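Local coordinates for protein (soluble lytic transglycosylase SLT70) (Escherichia coli, PDB 1QSA), which cleaves the glycosidic bonds between N-acetylmuramic acid and N-acetylglucosamine in peptidoglycan, forming a 1,6-anhydro bond in the N-acetylmuramic acid residue, at residues A420-A423 against F424-W428; G513-S516 against P517-L521; Y536-Q540 against F541-R545. All blocks are in the same frame, centred on the assembly; numbering follows the deposited sequence.

Interaction 1 of 3, residues A420-A423 against F424-W428; sequences ARYA and FNNQW
Tyr422 O near the C-terminal end of its helix is gripped twice by Asn426: the side-chain ND2 lies 2.9 Å from Tyr422 O and the backbone N of Asn426 3.1 Å from the same oxygen, the two donors arriving from opposite faces of the carbonyl plane. An asparagine suits this place because its short amide can fold back on a carbonyl of the last turn; chi1 of -80° sets CG beside the backbone N, which turns ND2 back toward Tyr422 O. The same ND2 then lies over one face of the Tyr422 ring, offset toward the rim, 3.6 Å from Tyr422 CE2. At that ring's edge stands Trp428, whose CZ3 comes within 3.8 Å of Tyr422 CE2. The two aromatic side chains run side by side with their planes steeply inclined, while Asn426 CB covers one face of the indole.

The helix closes in a Schellman motif: Trp428 N bonds to Ala423 O at 2.9 Å and Gln427 N to Phe424 O, with Gln427, of positive phi, as C-prime residue. Ala423 is small enough for the Trp428 CB to pack against its methyl.

On another side of the turn, Arg421 lays its guanidinium beside Phe424, Phe424 CD2 being 3.6 Å from Arg421 CZ and over one face of the group. The planes are 37° apart, short of a parallel stack. Arg421 NE adds only a weak bond to Asn425 OD1; the charge is matched chiefly by salt bridges from NH1 to Glu446 and Glu447.

Helix 413-425 ends here in the L domain, and Trp428 is the N-cap residue of helix 429-438, against which Ala420, Ala423 and Phe424 pack, while Tyr422 and Trp428 both touch Met385 on helix 383-393.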
loop_
_atom_site.group_PDB
_atom_site.type_symbol
_atom_site.label_atom_id
_atom_site.label_comp_id
_atom_site.label_asym_id
_atom_site.label_seq_id
_atom_site.Cartn_x
_atom_site.Cartn_y
_atom_site.Cartn_z
ATOM N N ALA A 420 -10.058 20.063 4.928
ATOM C CA ALA A 420 -8.837 20.047 4.119
ATOM C C ALA A 420 -8.255 21.468 4.041
ATOM O O ALA A 420 -7.067 21.679 4.292
ATOM C CB ALA A 420 -9.133 19.518 2.706
ATOM N N ARG A 421 -9.119 22.450 3.779
ATOM C CA ARG A 421 -8.670 23.844 3.663
ATOM C C ARG A 421 -8.214 24.418 5.001
ATOM O O ARG A 421 -7.278 25.204 5.046
ATOM C CB ARG A 421 -9.772 24.713 3.055
ATOM C CG ARG A 421 -9.326 26.139 2.750
ATOM C CD ARG A 421 -8.252 26.160 1.673
ATOM N NE ARG A 421 -7.588 27.462 1.577
ATOM C CZ ARG A 421 -6.879 27.863 0.527
ATOM N NH1 ARG A 421 -6.735 27.069 -0.529
ATOM N NH2 ARG A 421 -6.306 29.062 0.536
ATOM N N TYR A 422 -8.872 24.011 6.085
ATOM C CA TYR A 422 -8.504 24.466 7.430
ATOM C C TYR A 422 -7.076 23.973 7.735
ATOM O O TYR A 422 -6.230 24.729 8.197
ATOM C CB TYR A 422 -9.480 23.908 8.463
ATOM C CG TYR A 422 -9.231 24.414 9.858
ATOM C CD1 TYR A 422 -9.774 25.621 10.283
ATOM C CD2 TYR A 422 -8.464 23.678 10.759
ATOM C CE1 TYR A 422 -9.559 26.087 11.582
ATOM C CE2 TYR A 422 -8.240 24.137 12.067
ATOM C CZ TYR A 422 -8.792 25.343 12.462
ATOM O OH TYR A 422 -8.576 25.815 13.741
ATOM N N ALA A 423 -6.805 22.710 7.412
ATOM C CA ALA A 423 -5.475 22.135 7.618
ATOM C C ALA A 423 -4.461 22.875 6.739
ATOM O O ALA A 423 -3.406 23.285 7.213
ATOM C CB ALA A 423 -5.505 20.652 7.283
ATOM N N PHE A 424 -4.810 23.066 5.465
ATOM C CA PHE A 424 -3.970 23.783 4.505
ATOM C C PHE A 424 -3.638 25.194 5.029
ATOM O O PHE A 424 -2.484 25.610 4.996
ATOM C CB PHE A 424 -4.691 23.844 3.135
ATOM C CG PHE A 424 -3.948 24.614 2.074
ATOM C CD1 PHE A 424 -3.049 23.970 1.224
ATOM C CD2 PHE A 424 -4.153 25.989 1.912
ATOM C CE1 PHE A 424 -2.364 24.678 0.227
ATOM C CE2 PHE A 424 -3.468 26.706 0.912
ATOM C CZ PHE A 424 -2.571 26.048 0.071
ATOM N N ASN A 425 -4.643 25.904 5.549
ATOM C CA ASN A 425 -4.435 27.258 6.082
ATOM C C ASN A 425 -3.499 27.293 7.290
ATOM O O ASN A 425 -2.836 28.304 7.551
ATOM C CB ASN A 425 -5.772 27.902 6.453
ATOM C CG ASN A 425 -6.618 28.246 5.239
ATOM O OD1 ASN A 425 -6.124 28.288 4.117
ATOM N ND2 ASN A 425 -7.901 28.481 5.459
ATOM N N ASN A 426 -3.447 26.188 8.024
ATOM C CA ASN A 426 -2.585 26.085 9.195
ATOM C C ASN A 426 -1.245 25.425 8.900
ATOM O O ASN A 426 -0.428 25.236 9.806
ATOM C CB ASN A 426 -3.314 25.318 10.292
ATOM C CG ASN A 426 -4.284 26.196 11.027
ATOM O OD1 ASN A 426 -3.873 27.031 11.827
ATOM N ND2 ASN A 426 -5.557 26.075 10.708
ATOM N N GLN A 427 -0.982 25.192 7.618
ATOM C CA GLN A 427 0.247 24.551 7.174
ATOM C C GLN A 427 0.439 23.134 7.720
ATOM O O GLN A 427 1.575 22.689 7.930
ATOM C CB GLN A 427 1.474 25.438 7.422
ATOM C CG GLN A 427 1.349 26.765 6.711
ATOM C CD GLN A 427 2.646 27.529 6.630
ATOM O OE1 GLN A 427 3.640 27.181 7.278
ATOM N NE2 GLN A 427 2.649 28.586 5.833
ATOM N N TRP A 428 -0.680 22.446 7.945
ATOM C CA TRP A 428 -0.686 21.042 8.388
ATOM C C TRP A 428 -0.821 20.313 7.041
ATOM O O TRP A 428 -1.893 19.800 6.684
ATOM C CB TRP A 428 -1.908 20.749 9.263
ATOM C CG TRP A 428 -1.956 21.522 10.572
ATOM C CD1 TRP A 428 -0.921 22.146 11.206
ATOM C CD2 TRP A 428 -3.113 21.714 11.398
ATOM N NE1 TRP A 428 -1.363 22.715 12.387
ATOM C CE2 TRP A 428 -2.702 22.465 12.527
ATOM C CE3 TRP A 428 -4.456 21.327 11.294
ATOM C CZ2 TRP A 428 -3.595 22.837 13.550
ATOM C CZ3 TRP A 428 -5.347 21.700 12.314
ATOM C CH2 TRP A 428 -4.902 22.449 13.425
#

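Interaction 2 of 3, residues G513-S516 against P517-L521; sequences GYSS and PGQLL
Gln519 reaches back across the turn and holds the chain before it with both ends of its amide. Its OE1 accepts from two successive backbone groups, lying 2.7 Å from Ser515 N and 2.9 Å from Ser516 N, both donors in the carbonyl plane. NE2 gives a nearly straight bond (170°) to Gly513 O, 3.0 Å away and in the plane of the amide. Three hydrogen bonds to main-chain groups therefore fix the rotation of the amide and tell its oxygen from its nitrogen. Glutamine fits because it carries a donor and an acceptor on a long arm, extended beyond CG; the positive phi of Gly513 is readily adopted by glycine.

The tightly packed part is apolar: the Tyr514 ring crosses Gln519 obliquely and packs against Leu520, with Tyr514 CE1 3.9 Å from Leu520 CD2. Its hydroxyl end passes along Pro517, Tyr514 OH lying 3.3 Å from Pro517 CA. CG of Tyr514 stands opposite the backbone N (chi1 -176°), which carries the ring inward to Ala502 and Val506 of helix 499-509 and to Ile529 of helix 523-540.

Residues 517-521 form a 3-10 segment in the loop joining those two helices of the Slt-type domain. Proline suits its first turn, where the backbone N needs no partner, and Gln519 N bonds back to Ser516 O at 3.0 Å.

The outer side is looser. Ser515 and Pro517 are exposed, and Ser516 is modelled in two conformers, in one of which OG lies near a water, a link that remains doubtful.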
loop_
_atom_site.group_PDB
_atom_site.type_symbol
_atom_site.label_atom_id
_atom_site.label_comp_id
_atom_site.label_asym_id
_atom_site.label_seq_id
_atom_site.Cartn_x
_atom_site.Cartn_y
_atom_site.Cartn_z
ATOM N N GLY A 513 27.318 15.228 9.873
ATOM C CA GLY A 513 26.276 15.153 10.884
ATOM C C GLY A 513 25.269 14.035 10.980
ATOM O O GLY A 513 24.389 14.099 11.841
ATOM N N TYR A 514 25.405 13.006 10.156
ATOM C CA TYR A 514 24.469 11.890 10.181
ATOM C C TYR A 514 25.029 10.663 10.913
ATOM O O TYR A 514 26.028 10.081 10.494
ATOM C CB TYR A 514 24.073 11.513 8.744
ATOM C CG TYR A 514 23.027 10.423 8.671
ATOM C CD1 TYR A 514 21.694 10.691 8.999
ATOM C CD2 TYR A 514 23.360 9.125 8.273
ATOM C CE1 TYR A 514 20.722 9.697 8.928
ATOM C CE2 TYR A 514 22.389 8.119 8.206
ATOM C CZ TYR A 514 21.075 8.419 8.535
ATOM O OH TYR A 514 20.103 7.445 8.456
ATOM N N SER A 515 24.341 10.234 11.967
ATOM C CA SER A 515 24.782 9.071 12.737
ATOM C C SER A 515 23.710 8.021 13.049
ATOM O O SER A 515 24.047 6.913 13.462
ATOM C CB SER A 515 25.448 9.526 14.044
ATOM O OG SER A 515 24.551 10.274 14.848
ATOM N N SER A 516 22.434 8.330 12.811
ATOM C CA SER A 516 21.366 7.376 13.122
ATOM C C SER A 516 20.130 7.540 12.228
ATOM O O SER A 516 19.735 8.660 11.921
ATOM C CB SER A 516 20.974 7.557 14.595
ATOM O OG SER A 516 19.721 6.982 14.897
ATOM N N PRO A 517 19.489 6.421 11.833
ATOM C CA PRO A 517 18.295 6.453 10.979
ATOM C C PRO A 517 17.153 7.250 11.598
ATOM O O PRO A 517 16.259 7.707 10.889
ATOM C CB PRO A 517 17.915 4.976 10.842
ATOM C CG PRO A 517 19.185 4.251 11.057
ATOM C CD PRO A 517 19.874 5.034 12.142
ATOM N N GLY A 518 17.176 7.413 12.924
ATOM C CA GLY A 518 16.135 8.185 13.591
ATOM C C GLY A 518 16.128 9.646 13.149
ATOM O O GLY A 518 15.082 10.310 13.190
ATOM N N GLN A 519 17.274 10.124 12.660
ATOM C CA GLN A 519 17.400 11.504 12.202
ATOM C C GLN A 519 16.607 11.721 10.903
ATOM O O GLN A 519 16.326 12.862 10.526
ATOM C CB GLN A 519 18.862 11.854 11.954
ATOM C CG GLN A 519 19.721 11.895 13.210
ATOM C CD GLN A 519 21.172 12.101 12.857
ATOM O OE1 GLN A 519 21.944 11.156 12.846
ATOM N NE2 GLN A 519 21.532 13.325 12.496
ATOM N N LEU A 520 16.257 10.630 10.231
ATOM C CA LEU A 520 15.503 10.707 8.977
ATOM C C LEU A 520 14.080 11.238 9.213
ATOM O O LEU A 520 13.398 11.643 8.275
ATOM C CB LEU A 520 15.486 9.342 8.268
ATOM C CG LEU A 520 16.873 8.842 7.836
ATOM C CD1 LEU A 520 16.762 7.445 7.224
ATOM C CD2 LEU A 520 17.470 9.833 6.805
ATOM N N LEU A 521 13.643 11.260 10.473
ATOM C CA LEU A 521 12.327 11.789 10.799
ATOM C C LEU A 521 12.317 13.315 10.925
ATOM O O LEU A 521 11.258 13.919 11.102
ATOM C CB LEU A 521 11.774 11.130 12.068
ATOM C CG LEU A 521 11.614 9.611 11.990
ATOM C CD1 LEU A 521 10.976 9.112 13.283
ATOM C CD2 LEU A 521 10.774 9.202 10.797
HETATM O O HOH W 1 17.802 5.039 14.821
#

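Interaction 3 of 3, residues Y536-Q540 against F541-R545; sequences YVYQQ and FGNNR
Asn543 crosses over one face of the Tyr538 ring: its CA sits over the centre, 3.5 Å from the ring centroid, in a CH-pi contact. Its amide hangs past the CD2-CE2 rim, its plane 15° from the ring's, with Asn543 CG 3.4 Å from Tyr538 CE2. Arg545 CG meets the ring at its edge.

The backbone sets this packing. Asn543 N bonds to Tyr538 O at 2.8 Å, and Gly542 N to Gln539 O at 3.2 Å, a Schellman motif that ends helix 523-540. Gly542 is its C-prime residue, with the positive phi that glycine takes easily; Asn543 also has positive phi, a conformation asparagine tolerates better than most residues. Phe541 turns its ring to Phe547, Ala551 and Val559 on the next two helices.

Farther out, Asn544 caps helix 545-554 through OD1 while its ND2 bonds to Tyr618 OH, and Arg545 forms salt bridges with Asp595 and Glu613. Tyr538 OH donates to a water, 2.8 Å away, which donates to Asn543 O; another bridges Gln539 O and Asn543 OD1. Asn543 thus gives its CH to the aromatic face, while Tyr538 OH, Asn543 O and Asn543 OD1 turn to water and ND2 bonds weakly to Glu465.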
loop_
_atom_site.group_PDB
_atom_site.type_symbol
_atom_site.label_atom_id
_atom_site.label_comp_id
_atom_site.label_asym_id
_atom_site.label_seq_id
_atom_site.Cartn_x
_atom_site.Cartn_y
_atom_site.Cartn_z
ATOM N N TYR A 536 21.791 12.420 -7.346
ATOM C CA TYR A 536 22.722 11.390 -7.792
ATOM C C TYR A 536 22.126 10.570 -8.944
ATOM O O TYR A 536 22.753 10.452 -9.998
ATOM C CB TYR A 536 23.116 10.473 -6.622
ATOM C CG TYR A 536 23.815 9.188 -7.038
ATOM C CD1 TYR A 536 25.048 9.205 -7.688
ATOM C CD2 TYR A 536 23.220 7.954 -6.793
ATOM C CE1 TYR A 536 25.673 8.000 -8.084
ATOM C CE2 TYR A 536 23.831 6.766 -7.182
ATOM C CZ TYR A 536 25.048 6.793 -7.819
ATOM O OH TYR A 536 25.641 5.597 -8.163
ATOM N N VAL A 537 20.921 10.030 -8.765
ATOM C CA VAL A 537 20.321 9.236 -9.846
ATOM C C VAL A 537 19.924 10.116 -11.042
ATOM O O VAL A 537 19.943 9.665 -12.187
ATOM C CB VAL A 537 19.149 8.317 -9.365
ATOM C CG1 VAL A 537 19.684 7.241 -8.404
ATOM C CG2 VAL A 537 18.047 9.116 -8.717
ATOM N N TYR A 538 19.593 11.374 -10.773
ATOM C CA TYR A 538 19.231 12.311 -11.834
ATOM C C TYR A 538 20.423 12.538 -12.793
ATOM O O TYR A 538 20.312 12.311 -13.999
ATOM C CB TYR A 538 18.757 13.634 -11.217
ATOM C CG TYR A 538 18.174 14.653 -12.189
ATOM C CD1 TYR A 538 16.940 14.431 -12.814
ATOM C CD2 TYR A 538 18.825 15.864 -12.431
ATOM C CE1 TYR A 538 16.370 15.400 -13.649
ATOM C CE2 TYR A 538 18.263 16.839 -13.263
ATOM C CZ TYR A 538 17.029 16.591 -13.864
ATOM O OH TYR A 538 16.458 17.531 -14.688
ATOM N N GLN A 539 21.585 12.910 -12.252
ATOM C CA GLN A 539 22.754 13.145 -13.092
ATOM C C GLN A 539 23.256 11.850 -13.727
ATOM O O GLN A 539 23.689 11.852 -14.871
ATOM C CB GLN A 539 23.872 13.844 -12.293
ATOM C CG GLN A 539 24.480 13.034 -11.143
ATOM C CD GLN A 539 25.520 12.012 -11.603
ATOM O OE1 GLN A 539 26.307 12.279 -12.508
ATOM N NE2 GLN A 539 25.515 10.836 -10.978
ATOM N N GLN A 540 23.126 10.740 -13.002
ATOM C CA GLN A 540 23.584 9.448 -13.500
ATOM C C GLN A 540 22.861 9.047 -14.789
ATOM O O GLN A 540 23.468 8.477 -15.703
ATOM C CB GLN A 540 23.433 8.359 -12.443
ATOM C CG GLN A 540 24.155 7.075 -12.829
ATOM C CD GLN A 540 24.288 6.113 -11.678
ATOM O OE1 GLN A 540 23.407 5.286 -11.434
ATOM N NE2 GLN A 540 25.399 6.211 -10.956
ATOM N N PHE A 541 21.578 9.388 -14.875
ATOM C CA PHE A 541 20.789 9.065 -16.054
ATOM C C PHE A 541 20.522 10.232 -17.007
ATOM O O PHE A 541 19.497 10.264 -17.687
ATOM C CB PHE A 541 19.484 8.371 -15.655
ATOM C CG PHE A 541 19.685 6.978 -15.113
ATOM C CD1 PHE A 541 19.846 5.898 -15.970
ATOM C CD2 PHE A 541 19.744 6.754 -13.742
ATOM C CE1 PHE A 541 20.069 4.610 -15.469
ATOM C CE2 PHE A 541 19.963 5.478 -13.234
ATOM C CZ PHE A 541 20.127 4.404 -14.098
ATOM N N GLY A 542 21.430 11.204 -17.035
ATOM C CA GLY A 542 21.287 12.312 -17.970
ATOM C C GLY A 542 20.206 13.349 -17.742
ATOM O O GLY A 542 19.635 13.882 -18.705
ATOM N N ASN A 543 19.907 13.629 -16.477
ATOM C CA ASN A 543 18.925 14.648 -16.120
ATOM C C ASN A 543 17.547 14.372 -16.718
ATOM O O ASN A 543 16.830 15.288 -17.127
ATOM C CB ASN A 543 19.431 16.041 -16.541
ATOM C CG ASN A 543 20.609 16.528 -15.698
ATOM O OD1 ASN A 543 21.259 15.751 -14.991
ATOM N ND2 ASN A 543 20.896 17.825 -15.786
ATOM N N ASN A 544 17.149 13.107 -16.665
ATOM C CA ASN A 544 15.858 12.672 -17.194
ATOM C C ASN A 544 15.001 12.182 -16.024
ATOM O O ASN A 544 15.377 11.237 -15.340
ATOM C CB ASN A 544 16.104 11.558 -18.219
ATOM C CG ASN A 544 14.826 11.041 -18.836
ATOM O OD1 ASN A 544 13.970 10.494 -18.136
ATOM N ND2 ASN A 544 14.697 11.184 -20.160
ATOM N N ARG A 545 13.865 12.837 -15.801
ATOM C CA ARG A 545 12.987 12.516 -14.677
ATOM C C ARG A 545 12.311 11.153 -14.749
ATOM O O ARG A 545 11.921 10.599 -13.722
ATOM C CB ARG A 545 11.973 13.634 -14.443
ATOM C CG ARG A 545 12.639 14.956 -14.012
ATOM C CD ARG A 545 11.618 16.094 -14.027
ATOM N NE ARG A 545 10.942 16.089 -15.325
ATOM C CZ ARG A 545 9.624 16.070 -15.497
ATOM N NH1 ARG A 545 8.797 16.179 -14.458
ATOM N NH2 ARG A 545 9.128 16.004 -16.732
HETATM O O HOH W 2 14.313 17.215 -16.528
HETATM O O HOH W 3 23.676 14.889 -16.148
#

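Along the chain the three contacts follow in series, and none touches another. Interaction 1 belongs to the L domain, where helix 413-425 gives way to helix 429-438; interactions 2 and 3 lie in the Slt-type domain, in the loop just before helix 523-540 and at its C-terminal end. The centres of 2 and 3 are about 25 Å apart, those of 1 and 2 about 28 Å, and those of 1 and 3 about 34 Å. All three lie where one helix hands over to the next. The side chain of Glu478, the predicted active-site residue, is about 12 Å from that of Leu520 and about 10 Å from that of Val537, so interactions 2 and 3 lie near the probable catalytic residue without touching it.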